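Local coordinates for putative isochorismatase (Burkholderia xenovorans, PDB 3OQP), which is probably a hydrolase of the isochorismatase family, related to the nicotinamidases, though its natural substrate is not established, at residues 34-39 with 140-145. Numbering follows the deposited sequence.
Sequences LANIAR and LHDATG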
# COMPACT_ATOMS: atom_id res chain seq x y z
N LEU A 34 11.82 -18.19 -4.04
CA LEU A 34 12.06 -18.54 -5.45
C LEU A 34 11.50 -19.91 -5.76
O LEU A 34 10.87 -20.09 -6.81
CB LEU A 34 13.56 -18.50 -5.79
CG LEU A 34 14.17 -17.13 -5.93
CD1 LEU A 34 15.69 -17.22 -5.90
CD2 LEU A 34 13.72 -16.41 -7.22
N ALA A 35 11.71 -20.87 -4.85
CA ALA A 35 11.20 -22.21 -5.07
C ALA A 35 9.67 -22.24 -5.13
O ALA A 35 9.09 -22.97 -5.93
CB ALA A 35 11.72 -23.16 -3.99
N ASN A 36 9.02 -21.41 -4.31
CA ASN A 36 7.57 -21.39 -4.31
C ASN A 36 6.98 -20.71 -5.51
O ASN A 36 5.95 -21.09 -6.03
CB ASN A 36 7.07 -20.77 -3.02
CG ASN A 36 7.18 -21.70 -1.85
OD1 ASN A 36 7.14 -22.94 -2.03
ND2 ASN A 36 7.42 -21.16 -0.69
N ILE A 37 7.67 -19.69 -5.99
CA ILE A 37 7.34 -18.99 -7.27
C ILE A 37 7.33 -20.06 -8.36
O ILE A 37 6.40 -20.13 -9.19
CB ILE A 37 8.30 -17.81 -7.62
CG1 ILE A 37 8.02 -16.61 -6.68
CG2 ILE A 37 8.14 -17.31 -9.05
CD1 ILE A 37 9.14 -15.63 -6.51
N ALA A 38 8.40 -20.85 -8.43
CA ALA A 38 8.52 -21.87 -9.48
C ALA A 38 7.37 -22.89 -9.36
O ALA A 38 6.83 -23.32 -10.35
CB ALA A 38 9.87 -22.59 -9.39
N ARG A 39 7.06 -23.34 -8.14
CA ARG A 39 5.94 -24.29 -7.94
C ARG A 39 4.64 -23.67 -8.39
O ARG A 39 3.87 -24.31 -9.07
CB ARG A 39 5.82 -24.75 -6.50
CG ARG A 39 6.91 -25.64 -5.99
CD ARG A 39 6.49 -26.41 -4.72
NE ARG A 39 6.17 -25.54 -3.68
CZ ARG A 39 5.07 -25.59 -2.93
NH1 ARG A 39 4.09 -26.44 -3.11
NH2 ARG A 39 5.00 -24.73 -1.97
N LEU A 140 0.44 -14.64 -2.21
CA LEU A 140 1.11 -15.82 -1.73
C LEU A 140 2.28 -15.40 -0.82
O LEU A 140 3.34 -14.95 -1.31
CB LEU A 140 1.55 -16.73 -2.89
CG LEU A 140 0.39 -17.12 -3.80
CD1 LEU A 140 0.82 -18.19 -4.82
CD2 LEU A 140 -0.91 -17.50 -3.06
N HIS A 141 2.07 -15.54 0.51
CA HIS A 141 2.97 -14.92 1.48
C HIS A 141 4.37 -15.58 1.45
O HIS A 141 5.32 -15.03 2.01
CB HIS A 141 2.39 -14.90 2.87
CG HIS A 141 2.16 -16.26 3.42
ND1 HIS A 141 3.19 -17.07 3.77
CD2 HIS A 141 1.01 -16.92 3.64
CE1 HIS A 141 2.67 -18.18 4.29
NE2 HIS A 141 1.36 -18.13 4.17
N ASP A 142 4.47 -16.77 0.89
CA ASP A 142 5.72 -17.53 0.87
C ASP A 142 6.38 -17.52 -0.52
O ASP A 142 7.40 -18.20 -0.73
CB ASP A 142 5.47 -18.92 1.43
CG ASP A 142 4.49 -19.73 0.59
OD1 ASP A 142 4.04 -19.27 -0.44
OD2 ASP A 142 4.16 -20.84 1.08
N ALA A 143 5.81 -16.74 -1.46
CA ALA A 143 6.30 -16.57 -2.82
C ALA A 143 6.50 -15.10 -3.15
O ALA A 143 6.53 -14.72 -4.32
CB ALA A 143 5.35 -17.24 -3.79
N THR A 144 6.76 -14.34 -2.11
CA THR A 144 6.94 -12.90 -2.12
C THR A 144 8.05 -12.53 -1.13
O THR A 144 8.66 -13.40 -0.55
CB THR A 144 5.63 -12.20 -1.81
OG1 THR A 144 5.10 -12.70 -0.57
CG2 THR A 144 4.59 -12.45 -2.92
N GLY A 145 8.31 -11.26 -0.87
CA GLY A 145 9.27 -10.89 0.16
C GLY A 145 9.69 -9.44 0.16
O GLY A 145 9.37 -8.68 -0.80
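Asn36 and Ile37, on helix 30-47, meet Asp142 and Ala143 in the type I beta turn that follows strand 136-140 of the parallel beta-sheet at the core of the Rossmann-like alpha/beta isochorismatase fold. One hydrogen bond crosses the contact: Asn36 ND2 reaches Asp142 O at 3.0 Å, nearly straight at 170°. The acceptor lies in the amide plane of Asn36, whereas ND2 stands above the plane of the Asp142 carbonyl. The side chain of Asp142 crosses that of Asn36 at about a right angle, with carboxylate and amide planes 33° apart; its OD1 is hydrogen-bonded to Thr179 at the start of helix 179-188. Asn36 OD1 lies in the guanidinium plane of Arg39 and is gripped side-on, 2.8 Å from NH2, above the carbonyl plane, and 3.2 Å from NE, within it. Bonds at both ends thus fix the amide's rotation; a salt bridge from Arg39 NH1 to Asp180 OD1 holds the guanidinium. Apolar packing centres on Ala143, whose CB sits 4.0 Å from both Asn36 CB and Ile37 CG1. With CG1 beside the backbone N (chi1 -72°), Ile37 turns CG1 to within 3.4 Å of Ala143 O; CD1 lies 3.5 Å from the same oxygen. Ala143 N closes the turn on Leu140 O, and Thr144 OG1 bonds that oxygen from the opposite face of its carbonyl plane, at 3.0 Å.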